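Local coordinates for protein exopolygalacturonate lyase (Vibrio vulnificus, PDB 5A29) that probably cleaves pectate by beta-elimination, as a manganese-binding family 2 polysaccharide lyase, at residues 190-195 with 284-289; 223-228 with 271-276; 315-320 with 384-389; 367-372 with 379-384. All blocks are in the same frame, centred on the assembly; numbering follows the deposited sequence.

Contact 1: 190-195 with 284-289; sequences SLDMGR and QFTSPK. With EDO (1,2-ethanediol), chain G.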
loop_
_atom_site.group_PDB
_atom_site.type_symbol
_atom_site.label_atom_id
_atom_site.label_comp_id
_atom_site.label_asym_id
_atom_site.label_seq_id
_atom_site.Cartn_x
_atom_site.Cartn_y
_atom_site.Cartn_z
ATOM N N SER A 190 -22.227 2.543 11.123
ATOM C CA SER A 190 -21.571 3.652 10.403
ATOM C C SER A 190 -20.273 3.187 9.742
ATOM O O SER A 190 -19.720 3.911 8.899
ATOM C CB SER A 190 -21.248 4.750 11.419
ATOM O OG SER A 190 -20.289 4.273 12.318
ATOM N N LEU A 191 -19.757 2.048 10.223
ATOM C CA LEU A 191 -18.453 1.470 9.764
ATOM C C LEU A 191 -17.306 2.440 9.999
ATOM O O LEU A 191 -16.295 2.429 9.273
ATOM C CB LEU A 191 -18.544 0.975 8.295
ATOM C CG LEU A 191 -19.005 -0.483 8.114
ATOM C CD1 LEU A 191 -18.005 -1.448 8.715
ATOM C CD2 LEU A 191 -20.347 -0.694 8.838
ATOM N N ASP A 192 -17.435 3.244 11.061
ATOM C CA ASP A 192 -16.296 3.964 11.577
ATOM C C ASP A 192 -15.224 2.937 11.935
ATOM O O ASP A 192 -15.540 1.951 12.568
ATOM C CB ASP A 192 -16.708 4.775 12.820
ATOM C CG ASP A 192 -17.377 6.086 12.426
ATOM O OD1 ASP A 192 -17.012 6.635 11.359
ATOM O OD2 ASP A 192 -18.319 6.528 13.125
ATOM N N MET A 193 -13.978 3.157 11.488
ATOM C CA MET A 193 -12.852 2.208 11.724
ATOM C C MET A 193 -11.790 2.908 12.524
ATOM O O MET A 193 -11.357 3.985 12.123
ATOM C CB MET A 193 -12.226 1.833 10.351
ATOM C CG MET A 193 -13.295 1.050 9.572
ATOM S SD MET A 193 -12.888 0.798 7.804
ATOM C CE MET A 193 -13.324 2.352 7.031
ATOM N N GLY A 194 -11.406 2.315 13.648
ATOM C CA GLY A 194 -10.359 2.890 14.495
ATOM C C GLY A 194 -9.028 2.446 13.863
ATOM O O GLY A 194 -8.959 1.420 13.208
ATOM N N ARG A 195 -8.001 3.249 14.028
ATOM C CA ARG A 195 -6.651 2.904 13.552
ATOM C C ARG A 195 -5.914 2.099 14.602
ATOM O O ARG A 195 -4.988 1.381 14.292
ATOM C CB ARG A 195 -5.872 4.211 13.330
ATOM C CG ARG A 195 -4.544 3.994 12.582
ATOM C CD ARG A 195 -4.786 3.445 11.164
ATOM N NE ARG A 195 -5.482 4.443 10.326
ATOM C CZ ARG A 195 -5.666 4.280 9.006
ATOM N NH1 ARG A 195 -5.175 3.170 8.401
ATOM N NH2 ARG A 195 -6.241 5.241 8.301
ATOM N N GLN A 284 -13.514 8.890 1.212
ATOM C CA GLN A 284 -14.236 8.279 2.356
ATOM C C GLN A 284 -15.743 8.545 2.092
ATOM O O GLN A 284 -16.097 9.379 1.216
ATOM C CB GLN A 284 -13.822 8.880 3.715
ATOM C CG GLN A 284 -14.129 10.383 3.862
ATOM C CD GLN A 284 -13.204 10.992 4.905
ATOM O OE1 GLN A 284 -12.006 11.230 4.627
ATOM N NE2 GLN A 284 -13.715 11.254 6.090
ATOM N N PHE A 285 -16.592 7.900 2.874
ATOM C CA PHE A 285 -18.055 7.968 2.569
ATOM C C PHE A 285 -18.826 8.618 3.715
ATOM O O PHE A 285 -20.065 8.722 3.619
ATOM C CB PHE A 285 -18.692 6.598 2.209
ATOM C CG PHE A 285 -18.453 5.501 3.207
ATOM C CD1 PHE A 285 -17.346 4.673 3.111
ATOM C CD2 PHE A 285 -19.375 5.248 4.236
ATOM C CE1 PHE A 285 -17.118 3.627 4.016
ATOM C CE2 PHE A 285 -19.177 4.206 5.126
ATOM C CZ PHE A 285 -18.069 3.360 5.039
ATOM N N THR A 286 -18.113 9.081 4.743
ATOM C CA THR A 286 -18.775 9.850 5.837
ATOM C C THR A 286 -17.851 11.000 6.250
ATOM O O THR A 286 -16.651 10.904 6.005
ATOM C CB THR A 286 -19.056 8.996 7.071
ATOM O OG1 THR A 286 -17.860 8.385 7.572
ATOM C CG2 THR A 286 -20.124 7.897 6.794
ATOM N N SER A 287 -18.393 12.056 6.885
ATOM C CA SER A 287 -17.605 13.129 7.508
ATOM C C SER A 287 -17.791 13.072 8.996
ATOM O O SER A 287 -18.793 12.518 9.515
ATOM C CB SER A 287 -18.120 14.543 7.114
ATOM O OG SER A 287 -17.870 14.856 5.754
ATOM N N PRO A 288 -16.828 13.647 9.711
ATOM C CA PRO A 288 -16.899 13.755 11.148
ATOM C C PRO A 288 -17.887 14.837 11.560
ATOM O O PRO A 288 -17.905 15.950 11.006
ATOM C CB PRO A 288 -15.497 14.210 11.537
ATOM C CG PRO A 288 -14.958 14.907 10.368
ATOM C CD PRO A 288 -15.621 14.284 9.133
ATOM N N LYS A 289 -18.718 14.485 12.527
ATOM C CA LYS A 289 -19.590 15.490 13.154
ATOM C C LYS A 289 -18.777 16.543 13.915
ATOM O O LYS A 289 -17.789 16.217 14.588
ATOM C CB LYS A 289 -20.425 14.747 14.204
ATOM C CG LYS A 289 -21.715 15.436 14.574
ATOM C CD LYS A 289 -22.546 14.526 15.485
ATOM C CE LYS A 289 -23.563 15.333 16.308
ATOM N NZ LYS A 289 -24.468 16.128 15.421
HETATM C C1 EDO G . -8.445 4.799 17.482
HETATM O O1 EDO G . -8.611 3.381 17.253
HETATM C C2 EDO G . -7.739 5.528 16.329
HETATM O O2 EDO G . -8.645 5.933 15.257
HETATM O O HOH W 1 -18.652 6.433 9.435
#

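Contact 2: 223-228 with 271-276; sequences PIMPET and KLAKHP. With SRT (S,R meso-tartaric acid), chain D.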
loop_
_atom_site.group_PDB
_atom_site.type_symbol
_atom_site.label_atom_id
_atom_site.label_comp_id
_atom_site.label_asym_id
_atom_site.label_seq_id
_atom_site.Cartn_x
_atom_site.Cartn_y
_atom_site.Cartn_z
ATOM N N PRO A 223 -22.655 16.382 -2.782
ATOM C CA PRO A 223 -21.387 15.861 -2.269
ATOM C C PRO A 223 -21.282 15.921 -0.751
ATOM O O PRO A 223 -20.211 15.586 -0.189
ATOM C CB PRO A 223 -20.340 16.798 -2.946
ATOM C CG PRO A 223 -21.070 18.087 -3.142
ATOM C CD PRO A 223 -22.482 17.644 -3.541
ATOM N N ILE A 224 -22.344 16.387 -0.067
ATOM C CA ILE A 224 -22.350 16.287 1.388
ATOM C C ILE A 224 -22.562 14.827 1.796
ATOM O O ILE A 224 -23.397 14.147 1.250
ATOM C CB ILE A 224 -23.502 17.154 2.019
ATOM C CG1 ILE A 224 -23.463 18.584 1.486
ATOM C CG2 ILE A 224 -23.550 16.976 3.540
ATOM C CD1 ILE A 224 -22.353 19.395 2.063
ATOM N N MET A 225 -21.817 14.338 2.767
ATOM C CA MET A 225 -21.941 12.924 3.152
ATOM C C MET A 225 -22.499 12.867 4.554
ATOM O O MET A 225 -22.452 13.891 5.297
ATOM C CB MET A 225 -20.536 12.279 3.136
ATOM C CG MET A 225 -19.997 12.308 1.704
ATOM S SD MET A 225 -18.416 11.431 1.567
ATOM C CE MET A 225 -18.013 11.982 -0.093
ATOM N N PRO A 226 -22.989 11.688 4.958
ATOM C CA PRO A 226 -23.486 11.478 6.352
ATOM C C PRO A 226 -22.442 11.856 7.390
ATOM O O PRO A 226 -21.252 11.593 7.190
ATOM C CB PRO A 226 -23.714 9.952 6.425
ATOM C CG PRO A 226 -23.771 9.471 4.998
ATOM C CD PRO A 226 -22.927 10.432 4.166
ATOM N N GLU A 227 -22.846 12.476 8.505
ATOM C CA GLU A 227 -21.937 12.766 9.604
ATOM C C GLU A 227 -21.957 11.691 10.634
ATOM O O GLU A 227 -23.021 11.359 11.150
ATOM C CB GLU A 227 -22.266 14.103 10.277
ATOM C CG GLU A 227 -22.096 15.241 9.282
ATOM C CD GLU A 227 -22.583 16.568 9.863
ATOM O OE1 GLU A 227 -22.877 16.635 11.085
ATOM O OE2 GLU A 227 -22.676 17.535 9.089
ATOM N N THR A 228 -20.790 11.143 10.957
ATOM C CA THR A 228 -20.659 10.121 11.976
ATOM C C THR A 228 -19.374 10.534 12.672
ATOM O O THR A 228 -19.184 11.734 12.911
ATOM C CB THR A 228 -20.508 8.730 11.353
ATOM O OG1 THR A 228 -19.315 8.734 10.525
ATOM C CG2 THR A 228 -21.733 8.407 10.462
ATOM N N LYS A 271 -18.363 3.460 -3.341
ATOM C CA LYS A 271 -18.968 3.609 -4.646
ATOM C C LYS A 271 -20.259 4.452 -4.569
ATOM O O LYS A 271 -20.534 5.262 -5.485
ATOM C CB LYS A 271 -19.250 2.247 -5.308
ATOM C CG LYS A 271 -18.071 1.251 -5.365
ATOM C CD LYS A 271 -16.736 1.772 -5.891
ATOM C CE LYS A 271 -15.509 0.881 -5.424
ATOM N NZ LYS A 271 -15.013 0.886 -3.937
ATOM N N LEU A 272 -21.051 4.207 -3.528
ATOM C CA LEU A 272 -22.349 4.948 -3.386
ATOM C C LEU A 272 -22.141 6.432 -3.157
ATOM O O LEU A 272 -23.007 7.233 -3.493
ATOM C CB LEU A 272 -23.120 4.389 -2.187
ATOM C CG LEU A 272 -23.652 2.957 -2.464
ATOM C CD1 LEU A 272 -24.213 2.430 -1.144
ATOM C CD2 LEU A 272 -24.706 3.005 -3.603
ATOM N N ALA A 273 -20.996 6.803 -2.555
ATOM C CA ALA A 273 -20.674 8.183 -2.281
ATOM C C ALA A 273 -19.865 8.906 -3.377
ATOM O O ALA A 273 -19.518 10.042 -3.180
ATOM C CB ALA A 273 -19.941 8.288 -0.921
ATOM N N LYS A 274 -19.628 8.277 -4.535
ATOM C CA LYS A 274 -18.934 8.910 -5.619
ATOM C C LYS A 274 -19.676 10.173 -6.072
ATOM O O LYS A 274 -20.913 10.326 -5.884
ATOM C CB LYS A 274 -18.684 7.953 -6.807
ATOM C CG LYS A 274 -19.881 7.796 -7.743
ATOM C CD LYS A 274 -19.489 6.670 -8.694
ATOM C CE LYS A 274 -20.535 5.589 -8.742
ATOM N NZ LYS A 274 -21.454 6.033 -9.815
ATOM N N HIS A 275 -18.927 11.096 -6.635
ATOM C CA HIS A 275 -19.569 12.398 -7.028
ATOM C C HIS A 275 -20.740 12.199 -8.006
ATOM O O HIS A 275 -20.627 11.515 -8.991
ATOM C CB HIS A 275 -18.578 13.362 -7.667
ATOM C CG HIS A 275 -19.132 14.745 -7.760
ATOM N ND1 HIS A 275 -20.019 15.125 -8.753
ATOM C CD2 HIS A 275 -19.082 15.773 -6.873
ATOM C CE1 HIS A 275 -20.420 16.371 -8.513
ATOM N NE2 HIS A 275 -19.884 16.780 -7.362
ATOM N N PRO A 276 -21.904 12.755 -7.692
ATOM C CA PRO A 276 -23.114 12.351 -8.442
ATOM C C PRO A 276 -23.176 12.910 -9.846
ATOM O O PRO A 276 -23.920 12.419 -10.645
ATOM C CB PRO A 276 -24.267 12.944 -7.597
ATOM C CG PRO A 276 -23.616 14.075 -6.825
ATOM C CD PRO A 276 -22.204 13.597 -6.515
HETATM O O1 SRT D . -11.807 4.820 -2.632
HETATM O O11 SRT D . -13.468 5.554 -3.829
HETATM C C1 SRT D . -12.625 4.684 -3.569
HETATM C C2 SRT D . -12.582 3.330 -4.249
HETATM O O2 SRT D . -13.778 2.781 -3.818
HETATM C C3 SRT D . -12.525 3.145 -5.785
HETATM O O3 SRT D . -12.692 4.340 -6.509
HETATM C C4 SRT D . -11.286 2.478 -6.356
HETATM O O4 SRT D . -11.575 1.686 -7.295
HETATM O O41 SRT D . -10.110 2.697 -5.889
#

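Contact 3: 315-320 with 384-389; sequences PELGNI and DGTSIE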
loop_
_atom_site.group_PDB
_atom_site.type_symbol
_atom_site.label_atom_id
_atom_site.label_comp_id
_atom_site.label_asym_id
_atom_site.label_seq_id
_atom_site.Cartn_x
_atom_site.Cartn_y
_atom_site.Cartn_z
ATOM N N PRO A 315 -15.337 28.060 3.238
ATOM C CA PRO A 315 -15.666 29.489 3.001
ATOM C C PRO A 315 -15.572 29.876 1.538
ATOM O O PRO A 315 -16.465 30.544 1.028
ATOM C CB PRO A 315 -14.596 30.229 3.830
ATOM C CG PRO A 315 -14.316 29.294 4.957
ATOM C CD PRO A 315 -14.321 27.914 4.310
ATOM N N GLU A 316 -14.552 29.412 0.816
ATOM C CA GLU A 316 -14.504 29.717 -0.600
ATOM C C GLU A 316 -15.256 28.727 -1.500
ATOM O O GLU A 316 -15.832 29.123 -2.481
ATOM C CB GLU A 316 -13.052 29.843 -1.102
ATOM C CG GLU A 316 -12.272 30.979 -0.447
ATOM C CD GLU A 316 -11.826 30.694 0.994
ATOM O OE1 GLU A 316 -11.648 29.485 1.367
ATOM O OE2 GLU A 316 -11.632 31.679 1.778
ATOM N N LEU A 317 -15.271 27.438 -1.170
ATOM C CA LEU A 317 -15.732 26.429 -2.143
ATOM C C LEU A 317 -17.109 25.864 -1.889
ATOM O O LEU A 317 -17.687 25.289 -2.790
ATOM C CB LEU A 317 -14.697 25.259 -2.230
ATOM C CG LEU A 317 -13.327 25.639 -2.804
ATOM C CD1 LEU A 317 -12.500 24.383 -2.875
ATOM C CD2 LEU A 317 -13.502 26.252 -4.188
ATOM N N GLY A 318 -17.632 25.961 -0.665
ATOM C CA GLY A 318 -19.017 25.513 -0.428
ATOM C C GLY A 318 -19.121 24.025 -0.125
ATOM O O GLY A 318 -18.197 23.446 0.436
ATOM N N ASN A 319 -20.224 23.409 -0.568
ATOM C CA ASN A 319 -20.587 22.075 -0.172
ATOM C C ASN A 319 -19.601 21.003 -0.711
ATOM O O ASN A 319 -19.582 19.925 -0.144
ATOM C CB ASN A 319 -21.956 21.738 -0.792
ATOM C CG ASN A 319 -23.102 22.490 -0.115
ATOM O OD1 ASN A 319 -22.919 23.142 0.914
ATOM N ND2 ASN A 319 -24.283 22.322 -0.641
ATOM N N ILE A 320 -18.881 21.292 -1.821
ATOM C CA ILE A 320 -17.857 20.271 -2.306
ATOM C C ILE A 320 -16.779 20.053 -1.215
ATOM O O ILE A 320 -16.153 18.981 -1.159
ATOM C CB ILE A 320 -17.296 20.614 -3.700
ATOM C CG1 ILE A 320 -16.538 19.391 -4.326
ATOM C CG2 ILE A 320 -16.345 21.827 -3.629
ATOM C CD1 ILE A 320 -17.430 18.155 -4.559
ATOM N N ASP A 384 -15.746 16.994 -7.744
ATOM C CA ASP A 384 -16.564 17.666 -8.796
ATOM C C ASP A 384 -15.696 18.260 -9.917
ATOM O O ASP A 384 -16.229 18.778 -10.905
ATOM C CB ASP A 384 -17.365 18.815 -8.194
ATOM C CG ASP A 384 -16.472 20.009 -7.814
ATOM O OD1 ASP A 384 -15.270 19.811 -7.617
ATOM O OD2 ASP A 384 -16.961 21.148 -7.685
ATOM N N GLY A 385 -14.369 18.103 -9.823
ATOM C CA GLY A 385 -13.488 18.618 -10.899
ATOM C C GLY A 385 -12.863 19.990 -10.627
ATOM O O GLY A 385 -12.010 20.432 -11.398
ATOM N N THR A 386 -13.253 20.639 -9.527
ATOM C CA THR A 386 -12.719 21.968 -9.190
ATOM C C THR A 386 -11.221 21.769 -8.886
ATOM O O THR A 386 -10.878 20.976 -8.014
ATOM C CB THR A 386 -13.356 22.548 -7.925
ATOM O OG1 THR A 386 -14.739 22.741 -8.167
ATOM C CG2 THR A 386 -12.758 23.952 -7.605
ATOM N N SER A 387 -10.377 22.566 -9.533
ATOM C CA SER A 387 -8.907 22.483 -9.338
ATOM C C SER A 387 -8.408 23.594 -8.382
ATOM O O SER A 387 -8.846 24.746 -8.437
ATOM C CB SER A 387 -8.224 22.585 -10.707
ATOM O OG SER A 387 -6.801 22.669 -10.539
ATOM N N ILE A 388 -7.496 23.262 -7.489
ATOM C CA ILE A 388 -6.833 24.300 -6.730
ATOM C C ILE A 388 -5.389 24.489 -7.201
ATOM O O ILE A 388 -4.573 25.028 -6.442
ATOM C CB ILE A 388 -6.837 23.985 -5.222
ATOM C CG1 ILE A 388 -6.008 22.722 -4.882
ATOM C CG2 ILE A 388 -8.280 23.794 -4.786
ATOM C CD1 ILE A 388 -5.755 22.539 -3.390
ATOM N N GLU A 389 -5.087 23.991 -8.387
ATOM C CA GLU A 389 -3.728 24.043 -8.951
ATOM C C GLU A 389 -3.132 25.478 -8.839
ATOM O O GLU A 389 -3.687 26.432 -9.396
ATOM C CB GLU A 389 -3.760 23.614 -10.438
ATOM C CG GLU A 389 -2.347 23.431 -10.994
ATOM C CD GLU A 389 -2.297 23.039 -12.454
ATOM O OE1 GLU A 389 -3.353 22.891 -13.109
ATOM O OE2 GLU A 389 -1.169 22.982 -12.998
#

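Contact 4: 367-372 with 379-384; sequences YRLAYN and KPIFSD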
loop_
_atom_site.group_PDB
_atom_site.type_symbol
_atom_site.label_atom_id
_atom_site.label_comp_id
_atom_site.label_asym_id
_atom_site.label_seq_id
_atom_site.Cartn_x
_atom_site.Cartn_y
_atom_site.Cartn_z
ATOM N N TYR A 367 -9.484 10.260 -14.120
ATOM C CA TYR A 367 -8.560 10.858 -15.089
ATOM C C TYR A 367 -9.217 11.838 -16.059
ATOM O O TYR A 367 -8.562 12.732 -16.565
ATOM C CB TYR A 367 -7.722 9.792 -15.805
ATOM C CG TYR A 367 -6.757 9.106 -14.854
ATOM C CD1 TYR A 367 -5.584 9.767 -14.446
ATOM C CD2 TYR A 367 -6.997 7.843 -14.355
ATOM C CE1 TYR A 367 -4.677 9.172 -13.602
ATOM C CE2 TYR A 367 -6.064 7.216 -13.491
ATOM C CZ TYR A 367 -4.906 7.873 -13.141
ATOM O OH TYR A 367 -3.991 7.335 -12.237
ATOM N N ARG A 368 -10.530 11.704 -16.333
ATOM C CA ARG A 368 -11.147 12.712 -17.197
ATOM C C ARG A 368 -11.097 14.084 -16.553
ATOM O O ARG A 368 -11.038 15.070 -17.258
ATOM C CB ARG A 368 -12.649 12.369 -17.487
ATOM C CG ARG A 368 -12.777 11.103 -18.321
ATOM C CD ARG A 368 -14.280 10.796 -18.646
ATOM N NE ARG A 368 -14.350 9.719 -19.649
ATOM C CZ ARG A 368 -15.481 9.363 -20.271
ATOM N NH1 ARG A 368 -16.634 10.003 -20.014
ATOM N NH2 ARG A 368 -15.460 8.434 -21.216
ATOM N N LEU A 369 -11.114 14.139 -15.239
ATOM C CA LEU A 369 -11.121 15.433 -14.501
ATOM C C LEU A 369 -9.692 15.912 -14.173
ATOM O O LEU A 369 -9.444 17.100 -14.153
ATOM C CB LEU A 369 -11.833 15.232 -13.138
ATOM C CG LEU A 369 -13.315 14.834 -13.263
ATOM C CD1 LEU A 369 -13.851 14.734 -11.823
ATOM C CD2 LEU A 369 -14.005 15.943 -14.043
ATOM N N ALA A 370 -8.779 14.992 -13.884
ATOM C CA ALA A 370 -7.489 15.349 -13.243
ATOM C C ALA A 370 -6.302 15.252 -14.197
ATOM O O ALA A 370 -5.261 15.871 -13.944
ATOM C CB ALA A 370 -7.221 14.430 -12.065
ATOM N N TYR A 371 -6.424 14.505 -15.302
ATOM C CA TYR A 371 -5.205 14.210 -16.077
ATOM C C TYR A 371 -4.966 15.266 -17.114
ATOM O O TYR A 371 -5.897 15.726 -17.767
ATOM C CB TYR A 371 -5.321 12.834 -16.804
ATOM C CG TYR A 371 -4.042 12.369 -17.467
ATOM C CD1 TYR A 371 -2.917 11.993 -16.679
ATOM C CD2 TYR A 371 -3.964 12.200 -18.845
ATOM C CE1 TYR A 371 -1.745 11.546 -17.282
ATOM C CE2 TYR A 371 -2.786 11.792 -19.441
ATOM C CZ TYR A 371 -1.694 11.427 -18.621
ATOM O OH TYR A 371 -0.522 10.941 -19.144
ATOM N N ASN A 372 -3.700 15.666 -17.294
ATOM C CA ASN A 372 -3.358 16.584 -18.384
ATOM C C ASN A 372 -2.511 15.857 -19.429
ATOM O O ASN A 372 -1.310 15.615 -19.216
ATOM C CB ASN A 372 -2.505 17.733 -17.827
ATOM C CG ASN A 372 -2.241 18.822 -18.859
ATOM O OD1 ASN A 372 -2.406 18.630 -20.069
ATOM N ND2 ASN A 372 -1.809 20.004 -18.364
ATOM N N LYS A 379 -3.684 16.942 -11.972
ATOM C CA LYS A 379 -4.080 18.179 -11.230
ATOM C C LYS A 379 -4.619 17.870 -9.833
ATOM O O LYS A 379 -5.295 16.837 -9.659
ATOM C CB LYS A 379 -5.198 18.873 -12.028
ATOM C CG LYS A 379 -4.689 19.352 -13.374
ATOM C CD LYS A 379 -5.820 19.999 -14.151
ATOM C CE LYS A 379 -6.633 18.925 -14.868
ATOM N NZ LYS A 379 -7.124 19.414 -16.191
ATOM N N PRO A 380 -4.423 18.809 -8.847
ATOM C CA PRO A 380 -5.019 18.652 -7.513
ATOM C C PRO A 380 -6.493 19.133 -7.539
ATOM O O PRO A 380 -6.785 20.348 -7.636
ATOM C CB PRO A 380 -4.158 19.586 -6.613
ATOM C CG PRO A 380 -3.738 20.693 -7.562
ATOM C CD PRO A 380 -3.546 20.013 -8.924
ATOM N N ILE A 381 -7.419 18.184 -7.374
ATOM C CA ILE A 381 -8.793 18.501 -7.618
ATOM C C ILE A 381 -9.698 17.986 -6.500
ATOM O O ILE A 381 -9.314 17.089 -5.715
ATOM C CB ILE A 381 -9.289 17.863 -8.974
ATOM C CG1 ILE A 381 -9.174 16.298 -8.961
ATOM C CG2 ILE A 381 -8.663 18.539 -10.187
ATOM C CD1 ILE A 381 -10.180 15.657 -9.939
ATOM N N PHE A 382 -10.896 18.569 -6.447
ATOM C CA PHE A 382 -12.016 17.925 -5.698
ATOM C C PHE A 382 -12.826 17.035 -6.658
ATOM O O PHE A 382 -12.624 17.103 -7.886
ATOM C CB PHE A 382 -12.959 19.034 -5.127
ATOM C CG PHE A 382 -12.344 19.816 -3.976
ATOM C CD1 PHE A 382 -11.521 20.922 -4.241
ATOM C CD2 PHE A 382 -12.597 19.482 -2.649
ATOM C CE1 PHE A 382 -10.955 21.661 -3.182
ATOM C CE2 PHE A 382 -12.001 20.210 -1.593
ATOM C CZ PHE A 382 -11.155 21.299 -1.888
ATOM N N SER A 383 -13.701 16.146 -6.092
ATOM C CA SER A 383 -14.365 15.115 -6.883
ATOM C C SER A 383 -15.369 15.713 -7.885
ATOM O O SER A 383 -15.800 15.039 -8.792
ATOM C CB SER A 383 -15.082 14.131 -5.939
ATOM O OG SER A 383 -16.037 14.945 -5.218
ATOM N N ASP A 384 -15.746 16.994 -7.744
ATOM C CA ASP A 384 -16.564 17.666 -8.796
ATOM C C ASP A 384 -15.696 18.260 -9.917
ATOM O O ASP A 384 -16.229 18.778 -10.905
ATOM C CB ASP A 384 -17.365 18.815 -8.194
ATOM C CG ASP A 384 -16.472 20.009 -7.814
ATOM O OD1 ASP A 384 -15.270 19.811 -7.617
ATOM O OD2 ASP A 384 -16.961 21.148 -7.685
HETATM O O HOH W 2 -8.257 17.196 -17.339
#

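Contact 1: 190-195 with 284-289
A single water joins Asp192 to Thr286 where no direct hydrogen bond spans the two segments. It gives protons to Ser190 O and to Asp192 OD1, the latter over an unusually short, doubtful 2.5 Å, and it accepts from Thr286 OG1 at 2.8 Å. All the touching residues are buried, consistent with an interior position for the water. The contact sets an ST turn at 190-192 beside the approach to strand 287-288, which pairs in parallel with strand 227-228. In that turn Asp192 N donates to Ser190 OG at 3.3 Å, and Leu191 between them has positive phi. Asp192 is also gripped from outside, OD1 by Leu231 N and Thr228 OG1, OD2 by Lys229 N; Thr286 OG1 bonds to Thr232 OG1 as well.

The apolar part rests on Phe285, whose CG lies between its backbone N and carbonyl carbon (chi1 53°), bringing the far end of the ring to the turn. Leu191 CB meets the ring edge near its plane, 4.1 Å from Phe285 CZ, and Ser190 O lies 3.8 Å from Phe285 CE2. Helix 259-272 backs the ring: Tyr270 meets it edge-to-face, while Leu191 packs on Tyr265. The side chain of Gln284 reaches forward along its own segment, and Gln284 NE2 donates within its amide plane to Thr286 O at 3.0 Å.

Contact 2: 223-228 with 271-276
The C-terminal end of helix 259-272 meets the loop entering strand 227-228 through Met225 on Ala273 and Pro223 on His275. No hydrogen bond crosses; the evidence for the contact is packing. Met225 sends an extended chain across, and its methyl CE arrives 3.9 Å from Ala273 O and 4.2 Å from Ala273 CB. Ala273 is the first residue to leave helical angles, and its CB points at the loop. Behind it the last turn is closed by a longish bond from Lys274 N to Lys271 O at 3.3 Å.

Beyond the helix end, Pro223, which follows a cis peptide bond, brings CB obliquely to the imidazole, 4.2 Å from His275 CD2. The ring is swung there with CG anti to the backbone N (chi1 -167°), and His275 ND1 accepts from Lys277 N and Thr278 N, which fixes its rotation. On the helix itself, Lys271 faces away from this packing into a tartrate pocket, where it forms a salt bridge with Glu343. The tartrate in this pocket is hydrogen-bonded to Asn339 ND2. One face of the His275 ring is covered by its successor in the chain, with Pro276 CD 3.4 Å above the ring plane and offset toward its rim.

Contact 3: 315-320 with 384-389
Van der Waals packing alone joins the two segments, with Ile320 on Asp384 and Leu317 on Thr386. No hydrogen bond crosses between them; the side-chain bonds that shape the loop, in an Asx turn and an ST turn, lie within 384-389. The segment 315-320 is the end of helix 308-317 and the turn after it, which Gly318 opens with positive phi.

In the packing, Ile320 CG1 sits over the flat of the carboxylate: it is 3.5 Å from Asp384 CG and hardly farther from either oxygen of that group. Ile320 CD1 continues to Asp384 CB at 3.7 Å. Its CG1 branch reaches there by standing anti to the backbone N (chi1 -166°). Farther along, Leu317 CD2 touches Thr386 CG2 at 4.2 Å, the two side chains running antiparallel past one another, methyl beside methyl. Leu317 also rests on Phe382.

Among the hydrogen bonds, both carboxylate oxygens of Asp384 are used by Thr386. Thr386 N donates to Asp384 OD1 at 2.9 Å, well out of the carboxylate plane and on the side opposite Ile320. Thr386 OG1 donates to Asp384 OD2 at 2.8 Å, on the syn side. Two bonds to one residue hold the carboxylate flat against the isoleucine. The ST turn follows directly, Glu389 N donating to Ser387 OG at 3.1 Å with an N-H...O angle of 160°.

Contact 4: 367-372 with 379-384
Lys379 lies over the end of helix 353-370 at Ala370 and Leu369, just where the chain turns into the antiparallel hairpin of strands 371-372 and 377-378. Lys379 N donates to Ala370 O at 2.7 Å, nearly straight and in the carbonyl plane, tying the residue after the hairpin to the last residue of the helix.

The lysine chain leaves with CG beside its backbone N (chi1 -65°) and bends at its third and fourth torsions, wrapping round the same carbonyl: CB and CE of Lys379 both stay close to Ala370 O, and Lys379 CE also lies 3.4 Å from Leu369 O. The ammonium has no direct bond to these backbone oxygens. A water, 2.7 Å from Lys379 NZ, accepts from it and can in turn donate to Tyr371 O, so the ammonium can reach the backbone just past the helix end through this water.

Ile381 takes the less common turn, with CG1 between the backbone N and the carbonyl carbon (chi1 60°). This aims CD1 into the angle between two helix side chains, 3.6 Å from Leu369 CB and 3.8 Å from Ala370 CB. The CD1 methyl of Leu369 runs on past the isoleucine toward the next part of the loop. There Leu369 CD1 packs against Ser383 O at 3.6 Å, an oxygen that is hydrogen-bonded to Thr278 OG1.

In the fold
Contacts 1 and 2 come first along the chain and contacts 3 and 4 later, contact 2 lying within the span of contact 1 and contact 4 within that of contact 3. The first two, with centres 12 Å apart, share the two-stranded parallel sheet 227-228/287-288, where Ser287 O and Thr228 N approach to 2.8 Å. Contacts 3 and 4, 11 Å apart, share Asp384. Contact 2 links the pairs: His275 NE2 packs on Asp384 CB at 3.3 Å, and Pro223 on Ile320. Contacts 1 and 4, 24 Å apart, do not touch. The chain of packing connects the ends of helices 259-272, 308-317 and 353-370, with Lys271 of a tartrate pocket on the first.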